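Local coordinates for putative enoyl-CoA hydratase (Streptomyces avermitilis, PDB 3GKB), which probably acts on acyl-CoA thioesters as an enoyl-CoA hydratase or a related crotonase-family enzyme, although its actual reaction has not been established, at residues E16-A20 and A206-A210; E64-H69 and K112-R118; I150-T156 and E236-W240. One frame throughout, in Å; residues are numbered along the deposited sequence.

Contact 1: residues E16-A20 and A206-A210; sequences EHGVA and ARNIA
Three residues carry this contact: Val19 and His17 at the turn of a hairpin, and Arg207 on the facing helix. The CG2 branch of Val19 does most of the apolar work, meeting Ala210 CB at 3.7 Å and resting on the aliphatic stem of Arg207, where CD is 3.8 Å from that same CG2. The other branch, CG1, approaches Ala206 CB more loosely. Arg207 starts out along the helix flank, but bends at chi2 and chi3 bring NH1 over the rim of one face of the His17 imidazole, while His17 CD2 lies over the guanidinium, 3.4 Å from Arg207 NH2. The two flat groups are tilted by only 21°. On the opposite face of the ring lies Glu16 CG, from the preceding residue, leaving the imidazole between an arginine and a hydrocarbon chain. No hydrogen bond crosses the contact. A type I' turn from Glu16 to Val19, closed by paired backbone bonds between its end residues, presents the two side chains; Gly18 brings its backbone close to Ala210. The hairpin joins strands 11-16 and 19-24, and helix 195-210 ends against it, while Ala206 and Ile209 carry the same helix across strands 55-60 and 108-113.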
loop_
_atom_site.group_PDB
_atom_site.type_symbol
_atom_site.label_atom_id
_atom_site.label_comp_id
_atom_site.label_asym_id
_atom_site.label_seq_id
_atom_site.Cartn_x
_atom_site.Cartn_y
_atom_site.Cartn_z
ATOM N N GLU B 16 -20.023 -25.951 -10.998
ATOM C CA GLU B 16 -21.207 -26.347 -10.276
ATOM C C GLU B 16 -21.501 -25.253 -9.282
ATOM O O GLU B 16 -20.575 -24.640 -8.753
ATOM C CB GLU B 16 -20.933 -27.652 -9.544
ATOM C CG GLU B 16 -22.143 -28.469 -9.231
ATOM C CD GLU B 16 -21.744 -29.830 -8.687
ATOM O OE1 GLU B 16 -21.104 -29.895 -7.627
ATOM O OE2 GLU B 16 -22.040 -30.837 -9.336
ATOM N N HIS B 17 -22.781 -25.048 -8.999
ATOM C CA HIS B 17 -23.232 -24.085 -7.983
ATOM C C HIS B 17 -22.705 -22.660 -8.225
ATOM O O HIS B 17 -22.547 -21.875 -7.278
ATOM C CB HIS B 17 -22.844 -24.528 -6.563
ATOM C CG HIS B 17 -23.161 -25.955 -6.257
ATOM N ND1 HIS B 17 -24.429 -26.486 -6.384
ATOM C CD2 HIS B 17 -22.369 -26.962 -5.822
ATOM C CE1 HIS B 17 -24.397 -27.766 -6.050
ATOM N NE2 HIS B 17 -23.161 -28.080 -5.707
ATOM N N GLY B 18 -22.431 -22.327 -9.486
ATOM C CA GLY B 18 -21.945 -20.995 -9.844
ATOM C C GLY B 18 -20.430 -20.801 -9.724
ATOM O O GLY B 18 -19.925 -19.706 -9.969
ATOM N N VAL B 19 -19.698 -21.861 -9.391
ATOM C CA VAL B 19 -18.223 -21.754 -9.262
ATOM C C VAL B 19 -17.561 -22.658 -10.297
ATOM O O VAL B 19 -17.835 -23.852 -10.321
ATOM C CB VAL B 19 -17.737 -22.138 -7.858
ATOM C CG1 VAL B 19 -16.188 -22.049 -7.773
ATOM C CG2 VAL B 19 -18.397 -21.280 -6.749
ATOM N N ALA B 20 -16.714 -22.100 -11.169
ATOM C CA ALA B 20 -15.845 -22.932 -12.014
ATOM C C ALA B 20 -14.488 -23.113 -11.367
ATOM O O ALA B 20 -13.944 -22.176 -10.818
ATOM C CB ALA B 20 -15.698 -22.340 -13.393
ATOM N N ALA B 206 -15.304 -18.736 -2.129
ATOM C CA ALA B 206 -15.881 -18.906 -3.475
ATOM C C ALA B 206 -17.395 -19.143 -3.437
ATOM O O ALA B 206 -18.143 -18.523 -4.183
ATOM C CB ALA B 206 -15.159 -20.035 -4.261
ATOM N N ARG B 207 -17.828 -20.028 -2.560
ATOM C CA ARG B 207 -19.237 -20.363 -2.436
ATOM C C ARG B 207 -20.029 -19.215 -1.870
ATOM O O ARG B 207 -21.116 -18.953 -2.353
ATOM C CB ARG B 207 -19.442 -21.648 -1.626
ATOM C CG ARG B 207 -18.937 -22.903 -2.391
ATOM C CD ARG B 207 -19.681 -23.223 -3.721
ATOM N NE ARG B 207 -21.099 -23.469 -3.467
ATOM C CZ ARG B 207 -21.631 -24.644 -3.110
ATOM N NH1 ARG B 207 -22.936 -24.721 -2.883
ATOM N NH2 ARG B 207 -20.873 -25.742 -2.987
ATOM N N ASN B 208 -19.460 -18.490 -0.907
ATOM C CA ASN B 208 -20.133 -17.306 -0.337
ATOM C C ASN B 208 -20.315 -16.183 -1.355
ATOM O O ASN B 208 -21.366 -15.541 -1.388
ATOM C CB ASN B 208 -19.394 -16.783 0.906
ATOM C CG ASN B 208 -19.662 -17.615 2.155
ATOM O OD1 ASN B 208 -20.382 -18.601 2.105
ATOM N ND2 ASN B 208 -19.071 -17.213 3.284
ATOM N N ILE B 209 -19.306 -15.966 -2.202
ATOM C CA ILE B 209 -19.418 -15.000 -3.262
ATOM C C ILE B 209 -20.416 -15.457 -4.317
ATOM O O ILE B 209 -21.231 -14.651 -4.783
ATOM C CB ILE B 209 -18.035 -14.614 -3.871
ATOM C CG1 ILE B 209 -17.171 -13.923 -2.792
ATOM C CG2 ILE B 209 -18.222 -13.726 -5.116
ATOM C CD1 ILE B 209 -15.704 -13.623 -3.198
ATOM N N ALA B 210 -20.368 -16.734 -4.698
ATOM C CA ALA B 210 -21.322 -17.251 -5.698
ATOM C C ALA B 210 -22.773 -17.212 -5.180
ATOM O O ALA B 210 -23.699 -17.080 -5.966
ATOM C CB ALA B 210 -20.944 -18.671 -6.130
#

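Contact 2: residues E64-H69 and K112-R118; sequences EFFLAH and KLAGKAR
Lys112 opens the contact with its backbone, its carbonyl O lying near CE1 of the Phe66 ring. Leu113 follows with a tighter touch, CD1 reaching 3.3 Å from Phe66 CB as the two side chains meet at about a right angle. That ring stands where it does because its CG is anti to the backbone N (chi1 177°), which turns the ring toward Lys112 and Leu113. Gly115 then lets the chains close in, its CA giving a C-H...O contact to Glu64 O. At Lys116 a parallel bridge to Phe65 forms: Lys116 N donates to Glu64 O at 2.9 Å, nearly straight at 167°, and Phe66 N returns a 2.8 Å bond to Lys116 O from above the carbonyl plane. The lysine chain passes Phe65, with CD 3.9 Å from Phe65 CE1, and its NZ shares a water with Glu64 O. The salt bridge from Lys116 NZ to Glu64 OE2 is long, at 3.8 Å; the carboxylate's stronger partner is Arg268. Ala117 sets its methyl beside Phe66 CB. Arg118 N offers only weak bonds to Leu67 O and Ala68 O, while its NH1 sits at the edge of Phe65, 4.1 Å from CE1, and binds a water that donates to Ala68 O; Arg118 NE forms a salt bridge with Glu271, and NH2 bonds to Arg268 O. This pairing is consistent with the crotonase fold, in which the loop containing 64-69 and the start of helix 120-127 are expected to supply the two backbone N-H groups of the oxyanion hole.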
loop_
_atom_site.group_PDB
_atom_site.type_symbol
_atom_site.label_atom_id
_atom_site.label_comp_id
_atom_site.label_asym_id
_atom_site.label_seq_id
_atom_site.Cartn_x
_atom_site.Cartn_y
_atom_site.Cartn_z
ATOM N N GLU B 64 4.195 -29.272 -6.088
ATOM C CA GLU B 64 5.221 -28.292 -5.709
ATOM C C GLU B 64 5.085 -26.933 -6.412
ATOM O O GLU B 64 5.480 -25.886 -5.841
ATOM C CB GLU B 64 6.603 -28.871 -5.997
ATOM C CG GLU B 64 7.698 -27.933 -5.557
ATOM C CD GLU B 64 9.048 -28.604 -5.360
ATOM O OE1 GLU B 64 9.170 -29.813 -5.669
ATOM O OE2 GLU B 64 9.962 -27.876 -4.887
ATOM N N PHE B 65 4.554 -26.954 -7.637
ATOM C CA PHE B 65 4.457 -25.744 -8.499
ATOM C C PHE B 65 3.017 -25.396 -8.857
ATOM O O PHE B 65 2.237 -26.252 -9.249
ATOM C CB PHE B 65 5.278 -25.942 -9.772
ATOM C CG PHE B 65 6.686 -26.306 -9.477
ATOM C CD1 PHE B 65 7.577 -25.337 -9.011
ATOM C CD2 PHE B 65 7.094 -27.611 -9.541
ATOM C CE1 PHE B 65 8.859 -25.684 -8.662
ATOM C CE2 PHE B 65 8.369 -27.966 -9.170
ATOM C CZ PHE B 65 9.246 -27.013 -8.732
ATOM N N PHE B 66 2.666 -24.123 -8.695
ATOM C CA PHE B 66 1.401 -23.602 -9.209
ATOM C C PHE B 66 1.557 -23.427 -10.713
ATOM O O PHE B 66 0.891 -24.120 -11.502
ATOM C CB PHE B 66 1.050 -22.286 -8.508
ATOM C CG PHE B 66 -0.192 -21.643 -9.015
ATOM C CD1 PHE B 66 -1.445 -22.045 -8.551
ATOM C CD2 PHE B 66 -0.132 -20.658 -9.989
ATOM C CE1 PHE B 66 -2.581 -21.449 -9.037
ATOM C CE2 PHE B 66 -1.289 -20.072 -10.484
ATOM C CZ PHE B 66 -2.504 -20.474 -10.010
ATOM N N LEU B 67 2.488 -22.540 -11.099
ATOM C CA LEU B 67 2.933 -22.354 -12.485
ATOM C C LEU B 67 4.403 -21.974 -12.424
ATOM O O LEU B 67 4.744 -21.005 -11.806
ATOM C CB LEU B 67 2.163 -21.268 -13.207
ATOM C CG LEU B 67 0.715 -21.576 -13.614
ATOM C CD1 LEU B 67 0.024 -20.264 -14.125
ATOM C CD2 LEU B 67 0.630 -22.738 -14.648
ATOM N N ALA B 68 5.256 -22.786 -13.019
ATOM C CA ALA B 68 6.700 -22.643 -12.843
ATOM C C ALA B 68 7.209 -21.299 -13.341
ATOM O O ALA B 68 7.952 -20.624 -12.645
ATOM C CB ALA B 68 7.412 -23.757 -13.555
ATOM N N HIS B 69 6.791 -20.958 -14.561
ATOM C CA HIS B 69 7.218 -19.806 -15.367
ATOM C C HIS B 69 6.882 -20.146 -16.821
ATOM O O HIS B 69 6.408 -21.239 -17.102
ATOM C CB HIS B 69 8.720 -19.456 -15.199
ATOM C CG HIS B 69 9.645 -20.605 -15.444
ATOM N ND1 HIS B 69 9.903 -21.094 -16.710
ATOM C CD2 HIS B 69 10.330 -21.397 -14.583
ATOM C CE1 HIS B 69 10.735 -22.118 -16.618
ATOM N NE2 HIS B 69 10.991 -22.340 -15.337
ATOM N N LYS B 112 -5.841 -19.949 -5.643
ATOM C CA LYS B 112 -5.425 -20.726 -4.485
ATOM C C LYS B 112 -3.987 -21.197 -4.711
ATOM O O LYS B 112 -3.754 -22.115 -5.527
ATOM C CB LYS B 112 -6.336 -21.929 -4.304
ATOM C CG LYS B 112 -5.928 -22.815 -3.141
ATOM C CD LYS B 112 -7.011 -23.846 -2.814
ATOM C CE LYS B 112 -7.128 -24.906 -3.867
ATOM N NZ LYS B 112 -8.087 -26.008 -3.482
ATOM N N LEU B 113 -3.050 -20.592 -3.984
ATOM C CA LEU B 113 -1.619 -20.812 -4.178
ATOM C C LEU B 113 -1.045 -21.636 -3.034
ATOM O O LEU B 113 -0.863 -21.137 -1.922
ATOM C CB LEU B 113 -0.874 -19.472 -4.288
ATOM C CG LEU B 113 0.651 -19.568 -4.499
ATOM C CD1 LEU B 113 0.935 -20.188 -5.899
ATOM C CD2 LEU B 113 1.345 -18.235 -4.342
ATOM N N ALA B 114 -0.715 -22.885 -3.344
ATOM C CA ALA B 114 -0.135 -23.787 -2.370
ATOM C C ALA B 114 1.362 -23.957 -2.561
ATOM O O ALA B 114 2.074 -24.126 -1.563
ATOM C CB ALA B 114 -0.848 -25.146 -2.396
ATOM N N GLY B 115 1.846 -23.836 -3.791
ATOM C CA GLY B 115 3.240 -24.058 -4.105
ATOM C C GLY B 115 3.923 -22.833 -4.704
ATOM O O GLY B 115 3.570 -21.680 -4.384
ATOM N N LYS B 116 4.912 -23.099 -5.552
ATOM C CA LYS B 116 5.741 -22.055 -6.137
ATOM C C LYS B 116 5.214 -21.566 -7.484
ATOM O O LYS B 116 4.835 -22.369 -8.358
ATOM C CB LYS B 116 7.186 -22.542 -6.312
ATOM C CG LYS B 116 7.900 -22.842 -5.010
ATOM C CD LYS B 116 9.086 -23.736 -5.265
ATOM C CE LYS B 116 9.928 -23.977 -4.027
ATOM N NZ LYS B 116 9.172 -24.727 -3.008
ATOM N N ALA B 117 5.230 -20.238 -7.635
ATOM C CA ALA B 117 4.886 -19.575 -8.886
ATOM C C ALA B 117 5.955 -18.538 -9.169
ATOM O O ALA B 117 6.232 -17.693 -8.331
ATOM C CB ALA B 117 3.498 -18.904 -8.788
ATOM N N ARG B 118 6.590 -18.641 -10.330
ATOM C CA ARG B 118 7.632 -17.723 -10.706
ATOM C C ARG B 118 7.406 -17.154 -12.108
ATOM O O ARG B 118 6.690 -17.742 -12.946
ATOM C CB ARG B 118 9.012 -18.353 -10.634
ATOM C CG ARG B 118 9.438 -18.828 -9.262
ATOM C CD ARG B 118 10.820 -19.379 -9.369
ATOM N NE ARG B 118 11.445 -19.864 -8.138
ATOM C CZ ARG B 118 11.471 -21.141 -7.739
ATOM N NH1 ARG B 118 10.809 -22.065 -8.402
ATOM N NH2 ARG B 118 12.172 -21.491 -6.658
HETATM O O HOH W 1 6.649 -25.756 -3.330
HETATM O O HOH W 2 9.425 -22.140 -10.795
#

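Contact 3: residues I150-T156 and E236-W240; sequences IPGGGGT and ENDAW
Gly152 and Trp240 have the nearest CA atoms of the two segments, 5.6 Å apart, where a glycine-rich loop bends past one face of helix 230-243. The loop reaches Gly154 with a positive phi of 107°, a conformation that suits glycine, and there becomes the N-cap of helix 155-163. Because Gly152 has no side chain, its CA can lie directly over the indole: it stands 3.6 Å from the centroid of the five-membered ring, 15° off the normal, a CH-pi contact. Ile150 O comes at the ring's edge instead, 3.1 Å from Trp240 CD1, and the Ile150 side chain lies against the helix, CG1 near Trp240 CB and CD1 against Ala239 CB. The sequence is the PGxGGT-type loop of the crotonase family, and here a glutamate from a distant helix fills its turn. Glu236 extends with CG anti to the backbone N (chi1 170°), carrying the carboxylate to the backbone N-H groups of the N-cap Gly154 and of Thr156 in the first turn. OE1 takes Gly154 N at 2.8 Å through its syn lone pair. OE2 is gripped twice: Thr156 N at 3.0 Å meets it nearly along the C-O direction, and Thr156 OG1 donates to its anti lone pair over a short 2.5 Å. Gln96 adds a further bond to OE1, and Gly153 N and Gly155 N bond instead to Glu123. Pro151 O, buried against Glu236 CG at 3.2 Å, has no polar partner in the model. Ala219 and Ser223 of the third subunit pack on Ile150 and Thr156.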
loop_
_atom_site.group_PDB
_atom_site.type_symbol
_atom_site.label_atom_id
_atom_site.label_comp_id
_atom_site.label_asym_id
_atom_site.label_seq_id
_atom_site.Cartn_x
_atom_site.Cartn_y
_atom_site.Cartn_z
ATOM N N ILE B 150 13.505 -8.794 -17.912
ATOM C CA ILE B 150 12.641 -8.332 -16.838
ATOM C C ILE B 150 11.265 -8.972 -17.067
ATOM O O ILE B 150 11.033 -9.572 -18.107
ATOM C CB ILE B 150 12.552 -6.771 -16.759
ATOM C CG1 ILE B 150 12.084 -6.134 -18.100
ATOM C CG2 ILE B 150 13.895 -6.166 -16.352
ATOM C CD1 ILE B 150 11.293 -4.871 -17.925
ATOM N N PRO B 151 10.357 -8.857 -16.097
ATOM C CA PRO B 151 9.014 -9.356 -16.396
ATOM C C PRO B 151 8.403 -8.638 -17.588
ATOM O O PRO B 151 8.460 -7.427 -17.669
ATOM C CB PRO B 151 8.245 -9.066 -15.106
ATOM C CG PRO B 151 9.284 -8.998 -14.052
ATOM C CD PRO B 151 10.502 -8.451 -14.691
ATOM N N GLY B 152 7.897 -9.401 -18.547
ATOM C CA GLY B 152 7.277 -8.880 -19.730
ATOM C C GLY B 152 5.828 -9.276 -19.898
ATOM O O GLY B 152 5.239 -9.025 -20.952
ATOM N N GLY B 153 5.243 -9.833 -18.853
ATOM C CA GLY B 153 3.868 -10.253 -18.855
ATOM C C GLY B 153 2.951 -9.459 -17.926
ATOM O O GLY B 153 1.881 -9.957 -17.555
ATOM N N GLY B 154 3.360 -8.236 -17.559
ATOM C CA GLY B 154 2.543 -7.355 -16.726
ATOM C C GLY B 154 3.067 -7.225 -15.299
ATOM O O GLY B 154 2.653 -6.323 -14.574
ATOM N N GLY B 155 3.978 -8.117 -14.907
ATOM C CA GLY B 155 4.451 -8.229 -13.527
ATOM C C GLY B 155 4.985 -6.950 -12.915
ATOM O O GLY B 155 4.728 -6.677 -11.721
ATOM N N THR B 156 5.730 -6.168 -13.703
ATOM C CA THR B 156 6.275 -4.916 -13.167
ATOM C C THR B 156 5.123 -3.971 -12.773
ATOM O O THR B 156 5.168 -3.316 -11.726
ATOM C CB THR B 156 7.229 -4.195 -14.140
ATOM O OG1 THR B 156 6.528 -3.772 -15.303
ATOM C CG2 THR B 156 8.440 -5.072 -14.512
ATOM N N GLU B 236 6.699 -1.258 -20.056
ATOM C CA GLU B 236 7.288 -2.531 -19.679
ATOM C C GLU B 236 7.658 -3.313 -20.922
ATOM O O GLU B 236 8.757 -3.845 -20.998
ATOM C CB GLU B 236 6.364 -3.343 -18.739
ATOM C CG GLU B 236 6.817 -4.781 -18.490
ATOM C CD GLU B 236 5.723 -5.663 -17.904
ATOM O OE1 GLU B 236 5.106 -6.400 -18.712
ATOM O OE2 GLU B 236 5.464 -5.606 -16.662
ATOM N N ASN B 237 6.745 -3.376 -21.899
ATOM C CA ASN B 237 7.017 -4.065 -23.141
ATOM C C ASN B 237 8.279 -3.562 -23.841
ATOM O O ASN B 237 9.094 -4.372 -24.334
ATOM C CB ASN B 237 5.837 -3.951 -24.100
ATOM C CG ASN B 237 6.136 -4.584 -25.418
ATOM O OD1 ASN B 237 6.237 -5.811 -25.525
ATOM N ND2 ASN B 237 6.424 -3.747 -26.413
ATOM N N ASP B 238 8.439 -2.239 -23.886
ATOM C CA ASP B 238 9.586 -1.624 -24.561
ATOM C C ASP B 238 10.887 -1.990 -23.836
ATOM O O ASP B 238 11.916 -2.298 -24.462
ATOM C CB ASP B 238 9.432 -0.099 -24.607
ATOM C CG ASP B 238 8.356 0.350 -25.575
ATOM O OD1 ASP B 238 7.978 -0.442 -26.465
ATOM O OD2 ASP B 238 7.866 1.487 -25.443
ATOM N N ALA B 239 10.845 -1.920 -22.512
ATOM C CA ALA B 239 12.015 -2.224 -21.698
ATOM C C ALA B 239 12.376 -3.701 -21.815
ATOM O O ALA B 239 13.547 -4.043 -21.951
ATOM C CB ALA B 239 11.763 -1.833 -20.223
ATOM N N TRP B 240 11.356 -4.564 -21.791
ATOM C CA TRP B 240 11.538 -6.003 -21.871
ATOM C C TRP B 240 12.078 -6.412 -23.242
ATOM O O TRP B 240 13.053 -7.161 -23.332
ATOM C CB TRP B 240 10.205 -6.678 -21.593
ATOM C CG TRP B 240 10.064 -8.138 -21.930
ATOM C CD1 TRP B 240 10.457 -9.229 -21.173
ATOM C CD2 TRP B 240 9.418 -8.661 -23.078
ATOM N NE1 TRP B 240 10.069 -10.389 -21.788
ATOM C CE2 TRP B 240 9.426 -10.069 -22.959
ATOM C CE3 TRP B 240 8.791 -8.074 -24.188
ATOM C CZ2 TRP B 240 8.877 -10.895 -23.930
ATOM C CZ3 TRP B 240 8.234 -8.899 -25.154
ATOM C CH2 TRP B 240 8.293 -10.292 -25.027
#

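The three contacts show how chemistry follows position in one fold. Contact 1, at the partly exposed edge of the chain, beside the six-stranded sheet, joins a hairpin to a helix end by apolar touches and a flat pairing of charged or polar groups, with no hydrogen bond across. Contact 2 reaches that same sheet through strand 108-113, but lies deep inside and relies on backbone pairing. Contact 3, also buried, gathers three hydrogen bonds on one carboxylate at a helix start. Contacts 1 and 3 lie on opposite sides of the chain's centre; the second subunit packs on the helix of contact 1 and the third on contact 3, whereas no other chain touches the segments of contact 2.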